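Local coordinates for periplasmic cell division protein (SufI) (Aquifex aeolicus, PDB 6SYY) that probably oxidises its substrates as a multicopper oxidase of the laccase type, using bound copper ions, at residues I149-P160 / L174-E185. Numbering follows the deposited sequence.
Sequences IIDRSGTYFYHP and LAGMIIIEDEDE. With CU (copper (II) ion), chain E.
Tyr158 lays its ring flat over Gly176. The CA of Gly176 sits over one face of the Tyr158 ring, offset toward the rim, 3.7 Å from the ring centroid. This needs glycine: a CB there would run into the Tyr158 ring. CG of Tyr158 stands between its backbone N and carbonyl carbon (chi1 65°), which swings the ring across to the neighbouring strand. The ring edge meets Met177 O, and Tyr158 CD2 packs 3.5 Å from Ile178 CG1. Its hydroxyl bonds Pro93 O. On the same side of the sheet, the CD1 methyl of Ile180 lies over a face of the Tyr156 ring, 4.0 Å from the centroid. Tyr156 OH bonds Arg152 O, which fixes the far end of that ring. Strands 154-160 and 176-181 are antiparallel neighbours in a sheet of a cupredoxin domain, as in other multicopper oxidases. Six backbone hydrogen bonds join them. The other side of the sheet carries Thr155, Phe157 and Met177. The Phe157 ring turns its edge to Gly176 O. One face of that ring lies against His159 CD2. His159 NE2 binds a copper ion at 1.8 Å; His120 and His510 are also ligands of this copper. His159 borders the bound oxygen atom, in a site consistent with the trinuclear copper centre of multicopper oxidases. Its ND1 donates to Pro160 O, near the ring plane, which holds the imidazole in orientation. At the other end, Asp182 receives Ser153 with both carboxylate oxygens. Ser153 N reaches Asp182 OD2 at 2.9 Å and Ser153 OG reaches Asp182 OD1 at 2.8 Å, both from above the carboxylate plane. OD1 also caps helix 183-192 through Glu185 N. With an alanine here, Ser153 N, Ser153 OG and Glu185 N would probably all lose their shared acceptor group.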
loop_
_atom_site.group_PDB
_atom_site.type_symbol
_atom_site.label_atom_id
_atom_site.label_comp_id
_atom_site.label_asym_id
_atom_site.label_seq_id
_atom_site.Cartn_x
_atom_site.Cartn_y
_atom_site.Cartn_z
ATOM N N ILE A 149 -15.924 9.125 -4.025
ATOM C CA ILE A 149 -14.550 8.812 -4.404
ATOM C C ILE A 149 -14.005 9.984 -5.217
ATOM O O ILE A 149 -14.484 10.253 -6.321
ATOM C CB ILE A 149 -14.469 7.505 -5.197
ATOM C CG1 ILE A 149 -15.055 6.350 -4.378
ATOM C CG2 ILE A 149 -13.032 7.225 -5.608
ATOM C CD1 ILE A 149 -14.455 6.226 -2.993
ATOM N N ILE A 150 -13.005 10.683 -4.677
ATOM C CA ILE A 150 -12.434 11.858 -5.322
ATOM C C ILE A 150 -10.958 11.676 -5.647
ATOM O O ILE A 150 -10.292 12.633 -6.039
ATOM C CB ILE A 150 -12.648 13.125 -4.469
ATOM C CG1 ILE A 150 -11.936 12.987 -3.123
ATOM C CG2 ILE A 150 -14.134 13.379 -4.265
ATOM C CD1 ILE A 150 -12.098 14.190 -2.217
ATOM N N ASP A 151 -10.436 10.465 -5.504
ATOM C CA ASP A 151 -9.036 10.188 -5.777
ATOM C C ASP A 151 -8.809 9.873 -7.255
ATOM O O ASP A 151 -9.723 9.477 -7.982
ATOM C CB ASP A 151 -8.556 9.027 -4.908
ATOM C CG ASP A 151 -8.304 9.448 -3.476
ATOM O OD1 ASP A 151 -7.300 10.152 -3.235
ATOM O OD2 ASP A 151 -9.125 9.100 -2.599
ATOM N N ARG A 152 -7.568 10.064 -7.690
ATOM C CA ARG A 152 -7.183 9.748 -9.057
ATOM C C ARG A 152 -7.098 8.241 -9.248
ATOM O O ARG A 152 -6.857 7.488 -8.300
ATOM C CB ARG A 152 -5.834 10.381 -9.389
ATOM C CG ARG A 152 -5.718 11.814 -8.935
ATOM C CD ARG A 152 -4.300 12.330 -9.065
ATOM N NE ARG A 152 -3.874 12.449 -10.454
ATOM C CZ ARG A 152 -2.805 11.843 -10.961
ATOM N NH1 ARG A 152 -2.045 11.071 -10.198
ATOM N NH2 ARG A 152 -2.488 12.018 -12.233
ATOM N N SER A 153 -7.296 7.807 -10.490
ATOM C CA SER A 153 -7.203 6.389 -10.805
ATOM C C SER A 153 -5.845 5.850 -10.386
ATOM O O SER A 153 -4.832 6.548 -10.467
ATOM C CB SER A 153 -7.412 6.153 -12.299
ATOM O OG SER A 153 -6.379 6.759 -13.060
ATOM N N GLY A 154 -5.830 4.610 -9.923
ATOM C CA GLY A 154 -4.597 4.003 -9.475
ATOM C C GLY A 154 -4.883 2.807 -8.589
ATOM O O GLY A 154 -6.005 2.306 -8.529
ATOM N N THR A 155 -3.833 2.370 -7.898
ATOM C CA THR A 155 -3.876 1.183 -7.057
ATOM C C THR A 155 -3.926 1.595 -5.590
ATOM O O THR A 155 -2.992 2.225 -5.082
ATOM C CB THR A 155 -2.663 0.292 -7.312
ATOM O OG1 THR A 155 -2.621 -0.071 -8.698
ATOM C CG2 THR A 155 -2.741 -0.962 -6.457
ATOM N N TYR A 156 -5.005 1.227 -4.916
ATOM C CA TYR A 156 -5.198 1.541 -3.512
ATOM C C TYR A 156 -5.285 0.231 -2.728
ATOM O O TYR A 156 -5.071 -0.854 -3.268
ATOM C CB TYR A 156 -6.417 2.455 -3.343
ATOM C CG TYR A 156 -6.228 3.787 -4.054
ATOM C CD1 TYR A 156 -5.798 4.913 -3.363
ATOM C CD2 TYR A 156 -6.445 3.906 -5.426
ATOM C CE1 TYR A 156 -5.608 6.125 -4.011
ATOM C CE2 TYR A 156 -6.256 5.113 -6.085
ATOM C CZ TYR A 156 -5.839 6.219 -5.371
ATOM O OH TYR A 156 -5.654 7.422 -6.018
ATOM N N PHE A 157 -5.598 0.339 -1.444
ATOM C CA PHE A 157 -5.215 -0.681 -0.476
ATOM C C PHE A 157 -6.212 -0.625 0.674
ATOM O O PHE A 157 -6.399 0.437 1.270
ATOM C CB PHE A 157 -3.776 -0.395 -0.005
ATOM C CG PHE A 157 -3.169 -1.441 0.899
ATOM C CD1 PHE A 157 -3.703 -2.714 1.003
ATOM C CD2 PHE A 157 -2.039 -1.129 1.649
ATOM C CE1 PHE A 157 -3.121 -3.660 1.843
ATOM C CE2 PHE A 157 -1.455 -2.063 2.490
ATOM C CZ PHE A 157 -1.997 -3.332 2.587
ATOM N N TYR A 158 -6.878 -1.738 0.972
ATOM C CA TYR A 158 -7.750 -1.798 2.139
ATOM C C TYR A 158 -7.248 -2.870 3.093
ATOM O O TYR A 158 -6.895 -3.976 2.670
ATOM C CB TYR A 158 -9.221 -2.031 1.765
ATOM C CG TYR A 158 -9.596 -3.349 1.119
ATOM C CD1 TYR A 158 -10.115 -4.388 1.876
ATOM C CD2 TYR A 158 -9.502 -3.527 -0.254
ATOM C CE1 TYR A 158 -10.506 -5.584 1.284
ATOM C CE2 TYR A 158 -9.884 -4.716 -0.853
ATOM C CZ TYR A 158 -10.383 -5.742 -0.077
ATOM O OH TYR A 158 -10.763 -6.931 -0.660
ATOM N N HIS A 159 -7.198 -2.522 4.374
ATOM C CA HIS A 159 -6.624 -3.371 5.405
ATOM C C HIS A 159 -7.108 -2.858 6.751
ATOM O O HIS A 159 -7.557 -1.711 6.854
ATOM C CB HIS A 159 -5.084 -3.375 5.332
ATOM C CG HIS A 159 -4.451 -2.049 5.632
ATOM N ND1 HIS A 159 -4.341 -1.546 6.911
ATOM C CD2 HIS A 159 -3.875 -1.133 4.817
ATOM C CE1 HIS A 159 -3.732 -0.372 6.871
ATOM N NE2 HIS A 159 -3.440 -0.099 5.612
ATOM N N PRO A 160 -7.052 -3.682 7.794
ATOM C CA PRO A 160 -7.572 -3.246 9.094
ATOM C C PRO A 160 -6.661 -2.227 9.756
ATOM O O PRO A 160 -5.459 -2.145 9.489
ATOM C CB PRO A 160 -7.637 -4.543 9.906
ATOM C CG PRO A 160 -6.619 -5.412 9.279
ATOM C CD PRO A 160 -6.621 -5.087 7.823
ATOM N N LEU A 174 -6.169 -10.148 6.387
ATOM C CA LEU A 174 -7.029 -9.011 6.060
ATOM C C LEU A 174 -6.202 -8.004 5.268
ATOM O O LEU A 174 -5.527 -7.140 5.826
ATOM C CB LEU A 174 -7.626 -8.395 7.318
ATOM C CG LEU A 174 -8.534 -9.311 8.137
ATOM C CD1 LEU A 174 -9.153 -8.559 9.317
ATOM C CD2 LEU A 174 -9.603 -9.927 7.245
ATOM N N ALA A 175 -6.245 -8.138 3.942
ATOM C CA ALA A 175 -5.543 -7.241 3.034
ATOM C C ALA A 175 -6.121 -7.422 1.640
ATOM O O ALA A 175 -6.336 -8.552 1.192
ATOM C CB ALA A 175 -4.028 -7.501 3.016
ATOM N N GLY A 176 -6.365 -6.307 0.962
ATOM C CA GLY A 176 -6.907 -6.356 -0.380
ATOM C C GLY A 176 -6.523 -5.118 -1.157
ATOM O O GLY A 176 -6.157 -4.083 -0.586
ATOM N N MET A 177 -6.620 -5.239 -2.478
ATOM C CA MET A 177 -6.293 -4.167 -3.403
ATOM C C MET A 177 -7.564 -3.489 -3.905
ATOM O O MET A 177 -8.598 -4.138 -4.089
ATOM C CB MET A 177 -5.483 -4.705 -4.588
ATOM C CG MET A 177 -5.251 -3.700 -5.710
ATOM S SD MET A 177 -4.251 -4.340 -7.073
ATOM C CE MET A 177 -2.654 -4.540 -6.279
ATOM N N ILE A 178 -7.470 -2.178 -4.113
ATOM C CA ILE A 178 -8.508 -1.368 -4.738
ATOM C C ILE A 178 -7.943 -0.790 -6.030
ATOM O O ILE A 178 -6.798 -0.325 -6.059
ATOM C CB ILE A 178 -8.981 -0.239 -3.796
ATOM C CG1 ILE A 178 -9.624 -0.820 -2.537
ATOM C CG2 ILE A 178 -9.937 0.713 -4.511
ATOM C CD1 ILE A 178 -9.950 0.224 -1.490
ATOM N N ILE A 179 -8.739 -0.823 -7.097
ATOM C CA ILE A 179 -8.384 -0.176 -8.358
ATOM C C ILE A 179 -9.438 0.879 -8.661
ATOM O O ILE A 179 -10.605 0.547 -8.912
ATOM C CB ILE A 179 -8.268 -1.169 -9.519
ATOM C CG1 ILE A 179 -7.035 -2.054 -9.352
ATOM C CG2 ILE A 179 -8.187 -0.413 -10.833
ATOM C CD1 ILE A 179 -6.899 -3.093 -10.444
ATOM N N ILE A 180 -9.027 2.145 -8.653
ATOM C CA ILE A 180 -9.884 3.250 -9.060
ATOM C C ILE A 180 -9.639 3.531 -10.533
ATOM O O ILE A 180 -8.505 3.441 -11.019
ATOM C CB ILE A 180 -9.619 4.501 -8.200
ATOM C CG1 ILE A 180 -10.002 4.240 -6.747
ATOM C CG2 ILE A 180 -10.396 5.694 -8.728
ATOM C CD1 ILE A 180 -9.799 5.444 -5.849
ATOM N N GLU A 181 -10.708 3.854 -11.250
ATOM C CA GLU A 181 -10.631 4.187 -12.661
ATOM C C GLU A 181 -11.159 5.596 -12.883
ATOM O O GLU A 181 -12.147 6.007 -12.263
ATOM C CB GLU A 181 -11.420 3.181 -13.500
ATOM C CG GLU A 181 -10.850 1.771 -13.440
ATOM C CD GLU A 181 -11.685 0.769 -14.213
ATOM O OE1 GLU A 181 -12.909 0.694 -13.967
ATOM O OE2 GLU A 181 -11.115 0.061 -15.070
ATOM N N ASP A 182 -10.474 6.340 -13.745
ATOM C CA ASP A 182 -10.944 7.635 -14.212
ATOM C C ASP A 182 -10.684 7.696 -15.712
ATOM O O ASP A 182 -10.343 6.691 -16.343
ATOM C CB ASP A 182 -10.285 8.790 -13.435
ATOM C CG ASP A 182 -8.761 8.849 -13.601
ATOM O OD1 ASP A 182 -8.212 8.290 -14.573
ATOM O OD2 ASP A 182 -8.096 9.456 -12.731
ATOM N N GLU A 183 -10.828 8.891 -16.285
ATOM C CA GLU A 183 -10.656 9.036 -17.724
ATOM C C GLU A 183 -9.218 8.760 -18.156
ATOM O O GLU A 183 -8.997 8.227 -19.251
ATOM C CB GLU A 183 -11.103 10.433 -18.154
ATOM C CG GLU A 183 -11.171 10.641 -19.659
ATOM C CD GLU A 183 -11.738 11.998 -20.031
ATOM O OE1 GLU A 183 -12.094 12.766 -19.111
ATOM O OE2 GLU A 183 -11.829 12.296 -21.241
ATOM N N ASP A 184 -8.233 9.097 -17.316
ATOM C CA ASP A 184 -6.839 8.824 -17.664
ATOM C C ASP A 184 -6.576 7.329 -17.753
ATOM O O ASP A 184 -5.883 6.866 -18.669
ATOM C CB ASP A 184 -5.894 9.456 -16.643
ATOM C CG ASP A 184 -5.734 10.944 -16.839
ATOM O OD1 ASP A 184 -5.874 11.407 -17.991
ATOM O OD2 ASP A 184 -5.458 11.646 -15.841
ATOM N N GLU A 185 -7.103 6.562 -16.797
ATOM C CA GLU A 185 -6.984 5.109 -16.865
ATOM C C GLU A 185 -7.693 4.560 -18.096
ATOM O O GLU A 185 -7.231 3.587 -18.705
ATOM C CB GLU A 185 -7.545 4.476 -15.593
ATOM C CG GLU A 185 -7.587 2.956 -15.619
ATOM C CD GLU A 185 -6.209 2.326 -15.722
ATOM O OE1 GLU A 185 -5.220 2.977 -15.319
ATOM O OE2 GLU A 185 -6.115 1.176 -16.205
HETATM CU CU CU E . -2.183 1.138 5.137
HETATM O O HOH W 1 -4.455 4.637 -13.223
#